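Local coordinates for xylanase and alpha-amylase inhibitor protein (Scadoxus multiflorus, PDB 3MU7) that inhibits xylanase and alpha-amylase and is built on a TIM barrel of the glycosyl hydrolase family 18 type, at residues D23-Y27 against S265-K271; D122-E126 against F174-Q180; F181-P185 against A224-Y228. All coordinates share one frame. Residue numbers count along the deposited sequence, not the author numbering.

Contact 1 (D23-Y27 against S265-K271); sequences DSGNY and SNKILGK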
ATOM      1  N   ASP A  23      15.141  -8.742   2.802  1.00  8.90           N
ATOM      2  CA  ASP A  23      16.243  -9.215   3.650  1.00 10.01           C
ATOM      3  C   ASP A  23      16.607  -8.274   4.795  1.00 10.17           C
ATOM      4  O   ASP A  23      17.273  -8.683   5.742  1.00 11.18           O
ATOM      5  CB  ASP A  23      17.484  -9.508   2.806  1.00 10.25           C
ATOM      6  CG  ASP A  23      17.373 -10.799   2.041  1.00 11.48           C
ATOM      7  OD1 ASP A  23      16.549 -11.652   2.416  1.00 12.19           O
ATOM      8  OD2 ASP A  23      18.136 -10.953   1.066  1.00 15.24           O
ATOM      9  N   SER A  24      16.180  -7.018   4.721  1.00  9.87           N
ATOM     10  CA  SER A  24      16.419  -6.083   5.817  1.00 10.20           C
ATOM     11  C   SER A  24      15.791  -6.579   7.117  1.00 10.12           C
ATOM     12  O   SER A  24      16.273  -6.259   8.202  1.00 11.00           O
ATOM     13  CB  SER A  24      15.853  -4.703   5.487  1.00 10.32           C
ATOM     14  OG  SER A  24      14.442  -4.692   5.597  1.00 10.03           O
ATOM     15  N   GLY A  25      14.710  -7.351   7.008  1.00 10.20           N
ATOM     16  CA  GLY A  25      13.970  -7.815   8.180  1.00 10.77           C
ATOM     17  C   GLY A  25      13.138  -6.723   8.831  1.00 10.73           C
ATOM     18  O   GLY A  25      12.611  -6.918   9.928  1.00 12.12           O
ATOM     19  N   ASN A  26      13.018  -5.574   8.172  1.00 10.34           N
ATOM     20  CA  ASN A  26      12.305  -4.435   8.758  1.00 10.06           C
ATOM     21  C   ASN A  26      10.815  -4.407   8.460  1.00  9.44           C
ATOM     22  O   ASN A  26      10.075  -3.659   9.108  1.00  9.90           O
ATOM     23  CB  ASN A  26      12.924  -3.118   8.297  1.00 10.64           C
ATOM     24  CG  ASN A  26      14.257  -2.841   8.940  1.00 11.84           C
ATOM     25  OD1 ASN A  26      14.818  -3.694   9.633  1.00 13.94           O
ATOM     26  ND2 ASN A  26      14.782  -1.647   8.707  1.00 13.40           N
ATOM     27  N   TYR A  27      10.377  -5.198   7.484  1.00  8.95           N
ATOM     28  CA  TYR A  27       9.042  -5.032   6.914  1.00  8.51           C
ATOM     29  C   TYR A  27       8.180  -6.274   7.006  1.00  8.66           C
ATOM     30  O   TYR A  27       8.646  -7.383   6.733  1.00  9.44           O
ATOM     31  CB  TYR A  27       9.152  -4.622   5.445  1.00  8.56           C
ATOM     32  CG  TYR A  27      10.149  -3.525   5.176  1.00  7.77           C
ATOM     33  CD1 TYR A  27      11.307  -3.784   4.447  1.00  8.55           C
ATOM     34  CD2 TYR A  27       9.948  -2.237   5.662  1.00  8.22           C
ATOM     35  CE1 TYR A  27      12.221  -2.791   4.195  1.00  8.32           C
ATOM     36  CE2 TYR A  27      10.854  -1.230   5.405  1.00  8.21           C
ATOM     37  CZ  TYR A  27      11.995  -1.516   4.671  1.00  8.01           C
ATOM     38  OH  TYR A  27      12.923  -0.547   4.391  1.00  9.49           O
ATOM     39  N   SER A 265      13.353   3.265   9.084  1.00 11.03           N
ATOM     40  CA  SER A 265      12.825   2.062   9.731  1.00 11.35           C
ATOM     41  C   SER A 265      13.830   1.439  10.709  1.00 12.27           C
ATOM     42  O   SER A 265      13.430   0.942  11.756  1.00 12.21           O
ATOM     43  CB  SER A 265      12.323   1.025   8.725  1.00 10.31           C
ATOM     44  OG  SER A 265      13.362   0.611   7.868  1.00 10.15           O
ATOM     45  N   ASN A 266      15.122   1.462  10.375  1.00 13.46           N
ATOM     46  CA  ASN A 266      16.151   1.032  11.334  1.00 15.29           C
ATOM     47  C   ASN A 266      16.033   1.810  12.647  1.00 15.90           C
ATOM     48  O   ASN A 266      16.062   1.219  13.728  1.00 16.45           O
ATOM     49  CB  ASN A 266      17.566   1.170  10.755  1.00 15.78           C
ATOM     50  CG  ASN A 266      17.955   0.005   9.856  1.00 17.52           C
ATOM     51  OD1 ASN A 266      17.328  -1.054   9.874  1.00 18.46           O
ATOM     52  ND2 ASN A 266      19.013   0.197   9.073  1.00 20.10           N
ATOM     53  N   LYS A 267      15.856   3.127  12.544  1.00 16.58           N
ATOM     54  CA  LYS A 267      15.732   3.999  13.716  1.00 17.26           C
ATOM     55  C   LYS A 267      14.441   3.757  14.497  1.00 17.38           C
ATOM     56  O   LYS A 267      14.448   3.756  15.732  1.00 17.89           O
ATOM     57  CB  LYS A 267      15.843   5.471  13.310  1.00 17.51           C
ATOM     58  CG  LYS A 267      17.213   5.851  12.771  1.00 18.79           C
ATOM     59  CD  LYS A 267      17.225   7.279  12.259  1.00 21.51           C
ATOM     60  CE  LYS A 267      18.509   7.584  11.512  1.00 23.04           C
ATOM     61  NZ  LYS A 267      18.452   8.928  10.875  1.00 24.79           N
ATOM     62  N   ILE A 268      13.337   3.551  13.778  1.00 17.10           N
ATOM     63  CA  ILE A 268      12.058   3.188  14.396  1.00 17.18           C
ATOM     64  C   ILE A 268      12.195   1.893  15.205  1.00 17.24           C
ATOM     65  O   ILE A 268      11.689   1.799  16.329  1.00 17.37           O
ATOM     66  CB  ILE A 268      10.923   3.029  13.328  1.00 16.96           C
ATOM     67  CG1 ILE A 268      10.517   4.393  12.749  1.00 17.12           C
ATOM     68  CG2 ILE A 268       9.707   2.309  13.912  1.00 17.59           C
ATOM     69  CD1 ILE A 268       9.751   5.321  13.711  1.00 17.87           C
ATOM     70  N   LEU A 269      12.893   0.916  14.631  1.00 17.31           N
ATOM     71  CA  LEU A 269      13.008  -0.421  15.215  1.00 17.49           C
ATOM     72  C   LEU A 269      14.167  -0.583  16.205  1.00 18.55           C
ATOM     73  O   LEU A 269      14.240  -1.591  16.909  1.00 18.86           O
ATOM     74  CB  LEU A 269      13.121  -1.473  14.105  1.00 17.00           C
ATOM     75  CG  LEU A 269      11.921  -1.621  13.162  1.00 15.54           C
ATOM     76  CD1 LEU A 269      12.276  -2.518  11.993  1.00 15.55           C
ATOM     77  CD2 LEU A 269      10.690  -2.148  13.900  1.00 15.51           C
ATOM     78  N   GLY A 270      15.064   0.398  16.249  1.00 19.47           N
ATOM     79  CA  GLY A 270      16.213   0.356  17.155  1.00 21.03           C
ATOM     80  C   GLY A 270      17.359  -0.505  16.659  1.00 22.31           C
ATOM     81  O   GLY A 270      18.190  -0.960  17.449  1.00 22.65           O
ATOM     82  N   LYS A 271      17.403  -0.736  15.350  1.00 23.35           N
ATOM     83  CA  LYS A 271      18.513  -1.454  14.732  1.00 24.56           C
ATOM     84  C   LYS A 271      19.657  -0.483  14.460  1.00 25.41           C
ATOM     85  O   LYS A 271      19.427   0.711  14.248  1.00 25.72           O
ATOM     86  CB  LYS A 271      18.067  -2.150  13.442  1.00 24.52           C
ATOM     87  CG  LYS A 271      17.044  -3.262  13.655  1.00 24.66           C
ATOM     88  CD  LYS A 271      16.756  -3.999  12.356  1.00 25.51           C
ATOM     89  CE  LYS A 271      15.720  -5.089  12.558  1.00 25.64           C
ATOM     90  NZ  LYS A 271      15.472  -5.849  11.297  1.00 25.19           N
TER
HETATM   91  O   HOH W   1      17.703  -3.788   8.812  1.00 23.29           O
HETATM   92  O   HOH W   2      17.619  -7.474  10.769  1.00 38.95           O
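Ser24 lies just past helix 18-23, where its hydroxyl serves its own chain: OG accepts from Asn26 N at 3.1 Å, an ST turn, and is also bonded to Thr21 O. Its carbonyl faces residues 265-271, taking a weak hydrogen bond from Lys271 NZ (Ser24 O to NZ 3.2 Å), and water 2 bridges the same two atoms. Gly25 leaves the helical conformation with positive phi, a turn that glycine makes with little strain, and Gly25 O receives a second weak bond from Lys271 NZ at 3.3 Å. The last helix of the chain, 264-269, and the residues just after it pack beside this loop leading into strand 29-37, so that the C-terminal end of the TIM barrel meets its first beta-alpha unit. Asn26 is the hub, because a carboxamide can donate and accept at once. Its ND2 gives one proton to Ser265 OG (2.8 Å) and the other, almost in line, to Asn266 OD1 (2.9 Å), while Asn26 OD1 accepts from Lys271 NZ at 2.8 Å. Lys271, all trans from chi2 outward, thus brings its ammonium to three oxygens, and Leu269 CD1 lies 3.7 Å from Asn26 CG. The Tyr27 side chain touches Ile5 and Val7 of strand 5-9; Tyr27 OH stands 3.7 Å from Ser265 OG, and both hydroxyls are hydrogen-bonded to Asp259.

Contact 2 (D122-E126 against F174-Q180); sequences DFHIE and FDAIWVQ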
ATOM      1  N   ASP A 122      -3.423  -3.736  -3.192  1.00  5.44           N
ATOM      2  CA  ASP A 122      -3.493  -2.462  -2.490  1.00  5.83           C
ATOM      3  C   ASP A 122      -4.144  -1.409  -3.384  1.00  5.85           C
ATOM      4  O   ASP A 122      -3.708  -1.189  -4.514  1.00  6.18           O
ATOM      5  CB  ASP A 122      -2.073  -2.038  -2.111  1.00  5.82           C
ATOM      6  CG  ASP A 122      -2.011  -0.673  -1.475  1.00  5.58           C
ATOM      7  OD1 ASP A 122      -2.580  -0.501  -0.377  1.00  6.72           O
ATOM      8  OD2 ASP A 122      -1.363   0.219  -2.061  1.00  5.88           O
ATOM      9  N   PHE A 123      -5.192  -0.765  -2.877  1.00  5.77           N
ATOM     10  CA  PHE A 123      -5.919   0.280  -3.613  1.00  6.07           C
ATOM     11  C   PHE A 123      -5.285   1.633  -3.289  1.00  6.29           C
ATOM     12  O   PHE A 123      -5.606   2.253  -2.263  1.00  7.25           O
ATOM     13  CB  PHE A 123      -7.391   0.330  -3.180  1.00  6.27           C
ATOM     14  CG  PHE A 123      -8.281  -0.737  -3.779  1.00  6.15           C
ATOM     15  CD1 PHE A 123      -9.533  -0.385  -4.274  1.00  6.87           C
ATOM     16  CD2 PHE A 123      -7.902  -2.080  -3.818  1.00  6.94           C
ATOM     17  CE1 PHE A 123     -10.404  -1.350  -4.794  1.00  7.68           C
ATOM     18  CE2 PHE A 123      -8.765  -3.048  -4.345  1.00  7.40           C
ATOM     19  CZ  PHE A 123     -10.017  -2.678  -4.834  1.00  7.92           C
ATOM     20  N   HIS A 124      -4.390   2.103  -4.147  1.00  6.49           N
ATOM     21  CA  HIS A 124      -3.758   3.422  -3.971  1.00  6.52           C
ATOM     22  C   HIS A 124      -4.395   4.389  -4.980  1.00  6.63           C
ATOM     23  O   HIS A 124      -3.732   4.958  -5.854  1.00  7.29           O
ATOM     24  CB  HIS A 124      -2.238   3.305  -4.157  1.00  6.69           C
ATOM     25  CG  HIS A 124      -1.452   4.497  -3.686  1.00  6.53           C
ATOM     26  ND1 HIS A 124      -0.564   4.419  -2.635  1.00  6.90           N
ATOM     27  CD2 HIS A 124      -1.396   5.777  -4.131  1.00  8.09           C
ATOM     28  CE1 HIS A 124       0.001   5.599  -2.450  1.00  7.40           C
ATOM     29  NE2 HIS A 124      -0.484   6.440  -3.344  1.00  8.40           N
ATOM     30  N   ILE A 125      -5.704   4.567  -4.843  1.00  7.09           N
ATOM     31  CA  ILE A 125      -6.493   5.358  -5.783  1.00  7.85           C
ATOM     32  C   ILE A 125      -6.461   6.813  -5.355  1.00  8.26           C
ATOM     33  O   ILE A 125      -7.032   7.179  -4.324  1.00  9.13           O
ATOM     34  CB  ILE A 125      -7.944   4.830  -5.883  1.00  7.70           C
ATOM     35  CG1 ILE A 125      -7.968   3.323  -6.201  1.00  8.26           C
ATOM     36  CG2 ILE A 125      -8.751   5.652  -6.887  1.00  8.57           C
ATOM     37  CD1 ILE A 125      -7.126   2.890  -7.412  1.00  8.69           C
ATOM     38  N   GLU A 126      -5.795   7.632  -6.163  1.00  8.77           N
ATOM     39  CA  GLU A 126      -5.501   9.011  -5.806  1.00  9.81           C
ATOM     40  C   GLU A 126      -6.331  10.025  -6.593  1.00 10.20           C
ATOM     41  O   GLU A 126      -6.277  11.219  -6.308  1.00 10.59           O
ATOM     42  CB  GLU A 126      -3.998   9.275  -5.969  1.00  9.93           C
ATOM     43  CG  GLU A 126      -3.487  10.544  -5.284  1.00 11.49           C
ATOM     44  CD  GLU A 126      -3.526  10.483  -3.735  1.00  5.85           C
ATOM     45  OE1 GLU A 126      -2.907   9.540  -3.143  1.00 15.37           O
ATOM     46  OE2 GLU A 126      -4.130  11.360  -3.149  1.00 19.37           O
ATOM     47  N   PHE A 174     -11.666  -3.818   3.437  1.00  7.12           N
ATOM     48  CA  PHE A 174     -10.205  -3.835   3.534  1.00  6.70           C
ATOM     49  C   PHE A 174      -9.708  -4.482   4.811  1.00  6.68           C
ATOM     50  O   PHE A 174     -10.179  -4.169   5.914  1.00  7.26           O
ATOM     51  CB  PHE A 174      -9.614  -2.433   3.379  1.00  6.54           C
ATOM     52  CG  PHE A 174      -9.906  -1.817   2.044  1.00  6.29           C
ATOM     53  CD1 PHE A 174     -10.786  -0.749   1.942  1.00  6.23           C
ATOM     54  CD2 PHE A 174      -9.318  -2.321   0.883  1.00  6.31           C
ATOM     55  CE1 PHE A 174     -11.076  -0.189   0.701  1.00  6.90           C
ATOM     56  CE2 PHE A 174      -9.601  -1.770  -0.353  1.00  7.08           C
ATOM     57  CZ  PHE A 174     -10.476  -0.697  -0.448  1.00  6.54           C
ATOM     58  N   ASP A 175      -8.749  -5.388   4.654  1.00  6.99           N
ATOM     59  CA  ASP A 175      -8.076  -6.018   5.777  1.00  7.51           C
ATOM     60  C   ASP A 175      -7.225  -5.031   6.556  1.00  7.28           C
ATOM     61  O   ASP A 175      -7.064  -5.163   7.771  1.00  8.09           O
ATOM     62  CB  ASP A 175      -7.203  -7.156   5.269  1.00  7.71           C
ATOM     63  CG  ASP A 175      -8.016  -8.231   4.602  1.00  8.83           C
ATOM     64  OD1 ASP A 175      -8.730  -8.960   5.321  1.00 12.20           O
ATOM     65  OD2 ASP A 175      -7.982  -8.327   3.364  1.00  8.70           O
ATOM     66  N   ALA A 176      -6.668  -4.052   5.845  1.00  6.98           N
ATOM     67  CA  ALA A 176      -5.841  -3.024   6.452  1.00  7.09           C
ATOM     68  C   ALA A 176      -5.884  -1.793   5.586  1.00  7.06           C
ATOM     69  O   ALA A 176      -6.095  -1.869   4.375  1.00  6.69           O
ATOM     70  CB  ALA A 176      -4.404  -3.496   6.607  1.00  7.97           C
ATOM     71  N   ILE A 177      -5.700  -0.650   6.220  1.00  7.07           N
ATOM     72  CA  ILE A 177      -5.490   0.581   5.483  1.00  7.98           C
ATOM     73  C   ILE A 177      -4.260   1.272   6.038  1.00  7.41           C
ATOM     74  O   ILE A 177      -3.961   1.161   7.228  1.00  8.93           O
ATOM     75  CB  ILE A 177      -6.719   1.508   5.517  1.00  8.49           C
ATOM     76  CG1 ILE A 177      -6.879   2.177   6.877  1.00 10.39           C
ATOM     77  CG2 ILE A 177      -7.979   0.768   5.045  1.00  8.94           C
ATOM     78  CD1 ILE A 177      -7.976   3.194   6.910  1.00 11.75           C
ATOM     79  N   TRP A 178      -3.515   1.936   5.166  1.00  6.36           N
ATOM     80  CA  TRP A 178      -2.420   2.815   5.588  1.00  6.64           C
ATOM     81  C   TRP A 178      -2.788   4.205   5.125  1.00  6.73           C
ATOM     82  O   TRP A 178      -2.908   4.475   3.922  1.00  7.70           O
ATOM     83  CB  TRP A 178      -1.046   2.395   5.038  1.00  7.01           C
ATOM     84  CG  TRP A 178      -1.105   1.310   4.017  1.00  6.77           C
ATOM     85  CD1 TRP A 178      -1.382   1.448   2.686  1.00  7.14           C
ATOM     86  CD2 TRP A 178      -0.902  -0.091   4.245  1.00  6.80           C
ATOM     87  NE1 TRP A 178      -1.370   0.213   2.074  1.00  7.32           N
ATOM     88  CE2 TRP A 178      -1.076  -0.745   3.007  1.00  7.02           C
ATOM     89  CE3 TRP A 178      -0.589  -0.858   5.376  1.00  8.07           C
ATOM     90  CZ2 TRP A 178      -0.943  -2.132   2.868  1.00  7.79           C
ATOM     91  CZ3 TRP A 178      -0.469  -2.237   5.238  1.00  8.40           C
ATOM     92  CH2 TRP A 178      -0.643  -2.858   3.994  1.00  8.52           C
ATOM     93  N   VAL A 179      -3.003   5.081   6.095  1.00  6.57           N
ATOM     94  CA  VAL A 179      -3.402   6.448   5.813  1.00  6.97           C
ATOM     95  C   VAL A 179      -2.157   7.278   5.513  1.00  6.48           C
ATOM     96  O   VAL A 179      -1.177   7.226   6.265  1.00  7.54           O
ATOM     97  CB  VAL A 179      -4.171   7.043   7.013  1.00  6.87           C
ATOM     98  CG1 VAL A 179      -4.605   8.461   6.728  1.00  8.04           C
ATOM     99  CG2 VAL A 179      -5.382   6.174   7.368  1.00  7.54           C
ATOM    100  N   GLN A 180      -2.201   8.051   4.431  1.00  6.83           N
ATOM    101  CA  GLN A 180      -1.074   8.894   4.058  1.00  7.03           C
ATOM    102  C   GLN A 180      -1.065  10.169   4.885  1.00  6.90           C
ATOM    103  O   GLN A 180      -1.730  11.148   4.535  1.00  7.23           O
ATOM    104  CB  GLN A 180      -1.130   9.245   2.578  1.00  6.78           C
ATOM    105  CG  GLN A 180      -1.131   8.062   1.638  1.00  8.00           C
ATOM    106  CD  GLN A 180      -1.245   8.522   0.208  1.00  8.60           C
ATOM    107  OE1 GLN A 180      -0.397   9.277  -0.279  1.00  8.78           O
ATOM    108  NE2 GLN A 180      -2.291   8.092  -0.477  1.00  9.59           N
TER
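Gln180 and Phe174, at opposite ends of residues 174-180, have the largest buried areas here, followed by Phe123 of strand 120-125. The two phenylalanines form a T-shaped pair, the edge of Phe174 directed at the face of Phe123, with ring centroids 5.2 Å apart and planes at 73°. Flat apolar rings suit this layer outside the barrel wall, where Phe123 packs on helix 133-144 and Phe174 on the intervening strand 151-154. Gln180 NE2 donates to Glu126 OE1 at 3.1 Å and also to Ala155 O, an amide able to serve two acceptors. DFHIE matches the end of the family 18 signature DxxDxDxE: His124 stands at the usual last aspartate, and Glu126 at the glutamate, the catalytic acid in active enzymes of the family, bonded here to Gln180. Inside the barrel, Trp178 NE1 donates to Asp122 OD1 at 2.8 Å, and Asp122 is held further by Tyr8, Ser73 and Thr153. With strand 151-154 between the backbones, side chains alone make the link, a short aspartate reaching the long indole. The chemistry implies specific partners for buried polar groups within the barrel and, outside its wall, a Phe-Phe pair beside helix 133-144.

Contact 3 (F181-P185 against A224-Y228); sequences FYNNP and AGSGY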
ATOM      1  N   PHE A 181      -0.326  10.154   5.989  1.00  7.37           N
ATOM      2  CA  PHE A 181      -0.173  11.361   6.799  1.00  7.99           C
ATOM      3  C   PHE A 181       0.970  12.214   6.254  1.00  8.03           C
ATOM      4  O   PHE A 181       1.949  12.500   6.940  1.00  9.25           O
ATOM      5  CB  PHE A 181       0.008  11.003   8.277  1.00  8.13           C
ATOM      6  CG  PHE A 181      -1.203  10.356   8.894  1.00  8.08           C
ATOM      7  CD1 PHE A 181      -2.354  11.094   9.140  1.00  8.24           C
ATOM      8  CD2 PHE A 181      -1.190   9.011   9.234  1.00  8.03           C
ATOM      9  CE1 PHE A 181      -3.472  10.495   9.713  1.00  8.66           C
ATOM     10  CE2 PHE A 181      -2.301   8.415   9.814  1.00  7.59           C
ATOM     11  CZ  PHE A 181      -3.442   9.157  10.054  1.00  8.60           C
ATOM     12  N   TYR A 182       0.835  12.600   4.993  1.00  8.24           N
ATOM     13  CA  TYR A 182       1.829  13.440   4.331  1.00  8.82           C
ATOM     14  C   TYR A 182       1.207  14.041   3.083  1.00  9.18           C
ATOM     15  O   TYR A 182       0.091  13.669   2.698  1.00  9.42           O
ATOM     16  CB  TYR A 182       3.125  12.669   4.018  1.00  8.66           C
ATOM     17  CG  TYR A 182       2.946  11.332   3.331  1.00  7.61           C
ATOM     18  CD1 TYR A 182       2.990  11.237   1.949  1.00  8.99           C
ATOM     19  CD2 TYR A 182       2.751  10.159   4.068  1.00  7.41           C
ATOM     20  CE1 TYR A 182       2.834  10.016   1.309  1.00  8.36           C
ATOM     21  CE2 TYR A 182       2.593   8.934   3.430  1.00  8.18           C
ATOM     22  CZ  TYR A 182       2.636   8.873   2.057  1.00  8.11           C
ATOM     23  OH  TYR A 182       2.474   7.650   1.441  1.00  7.69           O
ATOM     24  N   ASN A 183       1.912  14.993   2.471  1.00  9.90           N
ATOM     25  CA  ASN A 183       1.369  15.786   1.358  1.00 10.68           C
ATOM     26  C   ASN A 183      -0.020  16.334   1.652  1.00 10.94           C
ATOM     27  O   ASN A 183      -0.893  16.334   0.783  1.00 11.79           O
ATOM     28  CB  ASN A 183       1.341  14.972   0.061  1.00 11.01           C
ATOM     29  CG  ASN A 183       2.714  14.554  -0.386  1.00 11.13           C
ATOM     30  OD1 ASN A 183       3.673  15.318  -0.271  1.00 12.88           O
ATOM     31  ND2 ASN A 183       2.828  13.329  -0.878  1.00 11.74           N
ATOM     32  N   ASN A 184      -0.225  16.777   2.889  1.00 10.72           N
ATOM     33  CA  ASN A 184      -1.531  17.233   3.341  1.00 11.63           C
ATOM     34  C   ASN A 184      -1.365  17.861   4.725  1.00 11.59           C
ATOM     35  O   ASN A 184      -1.647  17.215   5.729  1.00 11.01           O
ATOM     36  CB  ASN A 184      -2.477  16.027   3.423  1.00 12.17           C
ATOM     37  CG  ASN A 184      -3.881  16.340   2.966  1.00 12.89           C
ATOM     38  OD1 ASN A 184      -4.327  17.489   3.018  1.00 13.93           O
ATOM     39  ND2 ASN A 184      -4.596  15.310   2.518  1.00 14.06           N
ATOM     40  N   PRO A 185      -0.875  19.119   4.790  1.00 12.31           N
ATOM     41  CA  PRO A 185      -0.558  19.727   6.092  1.00 12.91           C
ATOM     42  C   PRO A 185      -1.709  19.729   7.107  1.00 13.03           C
ATOM     43  O   PRO A 185      -1.466  19.643   8.314  1.00 13.77           O
ATOM     44  CB  PRO A 185      -0.143  21.153   5.717  1.00 13.62           C
ATOM     45  CG  PRO A 185       0.444  21.007   4.359  1.00 13.62           C
ATOM     46  CD  PRO A 185      -0.418  19.972   3.673  1.00 12.39           C
ATOM     47  N   ALA A 224       8.485  13.282   0.225  1.00 10.68           N
ATOM     48  CA  ALA A 224       7.160  13.883   0.113  1.00 11.29           C
ATOM     49  C   ALA A 224       7.301  15.398   0.106  1.00 11.92           C
ATOM     50  O   ALA A 224       8.310  15.926   0.573  1.00 12.91           O
ATOM     51  CB  ALA A 224       6.274  13.436   1.266  1.00 11.13           C
ATOM     52  N   GLY A 225       6.287  16.088  -0.414  1.00 12.21           N
ATOM     53  CA  GLY A 225       6.266  17.551  -0.439  1.00 12.90           C
ATOM     54  C   GLY A 225       6.183  18.167   0.937  1.00 13.30           C
ATOM     55  O   GLY A 225       6.708  19.260   1.168  1.00 14.31           O
ATOM     56  N   SER A 226       5.513  17.466   1.849  1.00 12.89           N
ATOM     57  CA  SER A 226       5.351  17.904   3.230  1.00 12.41           C
ATOM     58  C   SER A 226       4.937  16.717   4.092  1.00 11.96           C
ATOM     59  O   SER A 226       4.525  15.675   3.572  1.00 11.72           O
ATOM     60  CB  SER A 226       4.302  19.021   3.329  1.00 13.05           C
ATOM     61  OG  SER A 226       3.021  18.558   2.943  1.00 14.35           O
ATOM     62  N   GLY A 227       5.054  16.884   5.405  1.00 11.43           N
ATOM     63  CA  GLY A 227       4.601  15.893   6.366  1.00 11.28           C
ATOM     64  C   GLY A 227       5.677  15.021   6.977  1.00 10.92           C
ATOM     65  O   GLY A 227       5.380  14.175   7.813  1.00 10.97           O
ATOM     66  N   TYR A 228       6.946  15.204   6.601  1.00 10.62           N
ATOM     67  CA  TYR A 228       8.006  14.405   7.206  1.00 10.85           C
ATOM     68  C   TYR A 228       8.068  14.649   8.705  1.00 11.07           C
ATOM     69  O   TYR A 228       8.062  15.743   9.138  1.00 11.77           O
ATOM     70  CB  TYR A 228       9.389  14.719   6.585  1.00 10.90           C
ATOM     71  CG  TYR A 228      10.500  13.965   7.245  1.00 10.53           C
ATOM     72  CD1 TYR A 228      10.680  12.606   6.998  1.00 10.33           C
ATOM     73  CD2 TYR A 228      11.339  14.581   8.171  1.00 10.91           C
ATOM     74  CE1 TYR A 228      11.671  11.893   7.616  1.00 10.87           C
ATOM     75  CE2 TYR A 228      12.341  13.863   8.784  1.00 11.37           C
ATOM     76  CZ  TYR A 228      12.491  12.531   8.514  1.00 11.29           C
ATOM     77  OH  TYR A 228      13.434  11.780   9.129  1.00 13.35           O
TER
HETATM   78  O   HOH W   3       3.061  13.488   9.203  1.00  8.84           O
HETATM   79  O   HOH W   4       1.819  17.116   4.838  1.00 14.06           O
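Ala224 fits its small methyl between the ring of Tyr182 (Ala224 CB to Tyr182 CD1 4.0 Å) and the carboxamide of Asn183 (Ala224 CB to Asn183 OD1 3.6 Å). Gly225 N donates to Asn183 OD1 at 2.7 Å, so one loop's amide is met by the other's carboxamide. Backbone joins backbone where Ser226 O accepts from Asn183 N at 2.9 Å in a nearly straight hydrogen bond. Water 4 links Ser226 OG to Asn184 N, and Pro185 CD rests 3.8 Å from Ser226 OG. Gly227 must be glycine: at its positive phi a CB would jam against the preceding carbonyl and clash with Tyr182 CA. Water 3 spans Gly227 O and Phe181 O, donating to both. These neighbouring beta-alpha loops follow strands 176-180 and 213-218 on the C-terminal side of the barrel, where family 18 enzymes have their active-site cleft, and lead toward helices 195-207 and 231-242; Phe181 packs on helix 195-207, and Tyr182 and Ala224 share Pro218 of strand 213-218.

Contact 2 belongs to the barrel core, about 6 Å from the centre of the chain, whereas contacts 1 and 3 lie nearer the surface, with centres about 18 and 17 Å away. Contacts 2 and 3 follow one another along the chain: residues 174-180 end the strand and residues 181-185 continue it as a loop, so one element reaches over one intervening strand and then turns to its neighbour. Contact 1 encloses both in sequence, joining the two ends of the fold. Buried contact 2 relies on side chains alone, without water bridges. Contact 1 rests on a side-chain network round Asn26, with weak bonds from Lys271 to carbonyls, and contact 3 largely on backbone atoms and water.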